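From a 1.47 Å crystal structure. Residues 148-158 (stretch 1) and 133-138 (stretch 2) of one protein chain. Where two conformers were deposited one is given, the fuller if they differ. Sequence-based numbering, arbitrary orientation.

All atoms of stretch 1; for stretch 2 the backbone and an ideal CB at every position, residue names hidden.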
# COMPACT_ATOMS: atom_id res chain seq x y z
N VAL A 148 3.78 -5.61 -6.60
CA VAL A 148 4.24 -6.48 -5.53
C VAL A 148 3.17 -6.60 -4.44
O VAL A 148 2.65 -5.59 -3.97
CB VAL A 148 5.55 -5.91 -4.91
CG1 VAL A 148 6.01 -6.76 -3.69
CG2 VAL A 148 6.63 -5.89 -6.01
N PHE A 149 2.85 -7.82 -4.06
CA PHE A 149 1.89 -8.05 -2.99
C PHE A 149 2.59 -8.71 -1.81
O PHE A 149 3.21 -9.80 -1.95
CB PHE A 149 0.79 -9.00 -3.51
CG PHE A 149 -0.18 -9.42 -2.44
CD1 PHE A 149 -1.00 -8.50 -1.82
CD2 PHE A 149 -0.26 -10.74 -2.06
CE1 PHE A 149 -1.91 -8.90 -0.85
CE2 PHE A 149 -1.16 -11.14 -1.11
CZ PHE A 149 -1.97 -10.23 -0.49
N PHE A 150 2.51 -8.06 -0.66
CA PHE A 150 3.09 -8.59 0.58
C PHE A 150 2.04 -8.94 1.60
O PHE A 150 1.23 -8.11 1.97
CB PHE A 150 4.05 -7.55 1.19
CG PHE A 150 4.63 -7.97 2.51
CD1 PHE A 150 3.92 -7.74 3.69
CD2 PHE A 150 5.86 -8.61 2.59
CE1 PHE A 150 4.43 -8.16 4.91
CE2 PHE A 150 6.38 -9.02 3.83
CZ PHE A 150 5.67 -8.77 4.97
N ASP A 151 2.04 -10.21 2.02
CA ASP A 151 1.18 -10.72 3.08
C ASP A 151 2.07 -11.53 3.99
O ASP A 151 2.60 -12.58 3.56
CB ASP A 151 0.11 -11.62 2.46
CG ASP A 151 -0.77 -12.29 3.50
OD1 ASP A 151 -0.64 -11.97 4.70
OD2 ASP A 151 -1.56 -13.13 3.11
N SER A 152 2.26 -11.07 5.22
CA SER A 152 3.10 -11.78 6.18
C SER A 152 2.55 -13.15 6.53
O SER A 152 3.29 -13.98 7.06
CB SER A 152 3.32 -10.96 7.47
OG SER A 152 2.11 -10.38 7.97
N LEU A 153 1.27 -13.41 6.23
CA LEU A 153 0.71 -14.74 6.44
C LEU A 153 0.62 -15.55 5.13
O LEU A 153 -0.01 -16.64 5.12
CB LEU A 153 -0.66 -14.62 7.10
CG LEU A 153 -0.59 -14.25 8.59
CD1 LEU A 153 -1.97 -14.08 9.21
CD2 LEU A 153 0.20 -15.29 9.41
N ALA A 154 1.25 -15.01 4.06
CA ALA A 154 1.37 -15.61 2.70
C ALA A 154 0.08 -15.74 1.95
O ALA A 154 -0.03 -15.24 0.82
CB ALA A 154 2.06 -17.00 2.78
N ASN A 155 -0.89 -16.48 2.48
CA ASN A 155 -2.13 -16.74 1.75
C ASN A 155 -3.39 -16.48 2.53
O ASN A 155 -4.36 -17.17 2.39
CB ASN A 155 -2.17 -18.13 1.12
CG ASN A 155 -1.29 -18.20 -0.07
OD1 ASN A 155 -1.64 -17.69 -1.18
ND2 ASN A 155 -0.12 -18.78 0.13
N PHE A 156 -3.34 -15.47 3.39
CA PHE A 156 -4.52 -15.11 4.14
C PHE A 156 -5.71 -14.71 3.27
O PHE A 156 -6.85 -15.05 3.59
CB PHE A 156 -4.19 -13.97 5.08
CG PHE A 156 -5.27 -13.68 6.10
CD1 PHE A 156 -6.32 -12.80 5.79
CD2 PHE A 156 -5.25 -14.24 7.37
CE1 PHE A 156 -7.31 -12.49 6.69
CE2 PHE A 156 -6.23 -13.93 8.27
CZ PHE A 156 -7.28 -13.08 7.95
N ILE A 157 -5.45 -13.98 2.17
CA ILE A 157 -6.53 -13.60 1.30
C ILE A 157 -6.73 -14.65 0.20
O ILE A 157 -5.78 -15.03 -0.50
CB ILE A 157 -6.27 -12.23 0.62
CG1 ILE A 157 -5.83 -11.19 1.66
CG2 ILE A 157 -7.53 -11.77 -0.15
CD1 ILE A 157 -5.74 -9.78 1.03
N ASN A 158 -7.95 -15.16 0.07
CA ASN A 158 -8.19 -16.16 -0.95
C ASN A 158 -7.75 -15.67 -2.32
O ASN A 158 -7.99 -14.51 -2.67
CB ASN A 158 -9.66 -16.51 -1.04
CG ASN A 158 -9.89 -17.82 -1.75
OD1 ASN A 158 -9.76 -17.94 -2.96
ND2 ASN A 158 -10.20 -18.83 -0.96
N UNK A 133 -8.80 -7.32 12.14
CA UNK A 133 -8.14 -6.84 10.91
C UNK A 133 -7.04 -7.77 10.45
O UNK A 133 -6.29 -8.26 11.31
CB UNK A 133 -7.56 -5.44 11.13
N UNK A 134 -6.88 -7.96 9.13
CA UNK A 134 -5.60 -8.42 8.62
C UNK A 134 -5.14 -7.39 7.61
O UNK A 134 -5.93 -6.91 6.82
CB UNK A 134 -5.70 -9.82 8.00
N UNK A 135 -3.86 -7.01 7.70
CA UNK A 135 -3.26 -6.02 6.82
C UNK A 135 -2.25 -6.64 5.89
O UNK A 135 -1.44 -7.47 6.32
CB UNK A 135 -2.60 -4.91 7.64
N UNK A 136 -2.32 -6.24 4.61
CA UNK A 136 -1.34 -6.61 3.61
C UNK A 136 -0.95 -5.36 2.85
O UNK A 136 -1.44 -4.26 3.16
CB UNK A 136 -1.88 -7.69 2.67
N UNK A 137 -0.05 -5.48 1.88
CA UNK A 137 0.48 -4.29 1.19
C UNK A 137 0.53 -4.57 -0.31
O UNK A 137 1.05 -5.61 -0.72
CB UNK A 137 1.87 -3.92 1.72
N UNK A 138 0.07 -3.63 -1.13
CA UNK A 138 0.22 -3.73 -2.60
C UNK A 138 1.12 -2.57 -2.99
O UNK A 138 0.83 -1.39 -2.69
CB UNK A 138 -1.12 -3.68 -3.34

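Position 133 lies before the strand, its CA-to-CB bond pointing away from stretch 1, with nothing of that stretch within 5.5 Å of the ideal CB. The contact sets almost no rule here, and small or polar residues would serve as well as any. The deposited residue is Ser-133, whose hydroxyl is hydrogen-bonded elsewhere in the structure.

At 134 the CB points toward stretch 1 and sits tight, 3.4 Å from Phe-156 CE1, so the side chain must start over that ring. Further on waits the carboxylate of Asp-151, already accepting from Leu-153 N at OD1 (2.8 Å) and from Phe-156 N at OD2 (3.0 Å), which fixes it in place across the turn. A side chain carrying a donor at a reach of several ångströms would suit: histidine, glutamine or a long basic residue, a flat one best matching the Phe-156 ring. It is His-134. Its NE2 donates to Asp-151 OD1 at 2.7 Å, with the carboxylate oxygen near the plane of the imidazole. His-134 CB lies over the face of the Phe-156 ring, 3.7 Å from its centroid, while the two rings meet obliquely, centroids 4.1 Å apart. Leu-153 CD1 approaches His-134 CE1 to 3.6 Å, adding an apolar neighbour.

Position 135 points away, and stretch 1 leaves its side chain unconstrained; even a bulky one is allowed. Trp-135 takes the place, and its contribution comes from the backbone: a water donates to Trp-135 O (2.7 Å) and accepts from Ser-152 N (3.0 Å), linking strand to turn.

Position 136 points toward stretch 1 again, but the ideal CB is only 3.2 Å from Phe-150 O and 3.7 Å from Phe-149 CE1. Such closeness favours a compact residue: alanine, serine, threonine or valine, the branched ones matching the extended backbone. Thr-136, in the p rotamer, places CG2 3.7 Å from Asp-151 CG and OG1 3.6 Å from Phe-149 CE1, with Ile-157 CD1 3.9 Å from the same OG1.

At 137 the backbone pairs with Phe-150 through two backbone hydrogen bonds, 137 N to Phe-150 O and Phe-150 N to 137 O, each 2.9 Å. The CB shares a sheet face with Phe-150, so an apolar strand former would fit. Leu-137 does, its CB 4.2 Å from Phe-150 CB.

Position 138 forms the antiparallel non-hydrogen-bonded pair with Phe-149, and its CA lies 3.4 Å from Val-148 O in a CA-H...O contact. Beside an aromatic ring, valine or isoleucine would suit. Val-138 sets CG2 at the ring edge, 4.0 Å from Phe-149 CD1.

Stretch 2 (133-138) SHWTLV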
# COMPACT_ATOMS: atom_id res chain seq x y z
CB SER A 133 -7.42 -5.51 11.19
OG SER A 133 -8.35 -4.54 11.56
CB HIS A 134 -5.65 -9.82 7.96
CG HIS A 134 -4.31 -10.29 7.48
ND1 HIS A 134 -3.24 -10.48 8.34
CD2 HIS A 134 -3.84 -10.57 6.23
CE1 HIS A 134 -2.18 -10.87 7.65
NE2 HIS A 134 -2.52 -10.95 6.37
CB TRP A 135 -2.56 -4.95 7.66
CG TRP A 135 -3.48 -4.10 8.45
CD1 TRP A 135 -3.74 -4.16 9.79
CD2 TRP A 135 -4.20 -2.99 7.96
NE1 TRP A 135 -4.64 -3.18 10.15
CE2 TRP A 135 -4.90 -2.42 9.03
CE3 TRP A 135 -4.32 -2.42 6.69
CZ2 TRP A 135 -5.75 -1.31 8.86
CZ3 TRP A 135 -5.14 -1.32 6.53
CH2 TRP A 135 -5.84 -0.77 7.60
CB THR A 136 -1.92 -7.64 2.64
OG1 THR A 136 -3.09 -7.09 1.99
CG2 THR A 136 -2.34 -8.92 3.36
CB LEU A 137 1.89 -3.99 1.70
CG LEU A 137 2.57 -2.75 1.09
CD1 LEU A 137 1.83 -1.49 1.54
CD2 LEU A 137 4.07 -2.70 1.46
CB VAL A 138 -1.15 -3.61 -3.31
CG1 VAL A 138 -0.98 -3.47 -4.84
CG2 VAL A 138 -2.03 -4.82 -2.99
O HOH W 1 1.12 -8.42 6.03
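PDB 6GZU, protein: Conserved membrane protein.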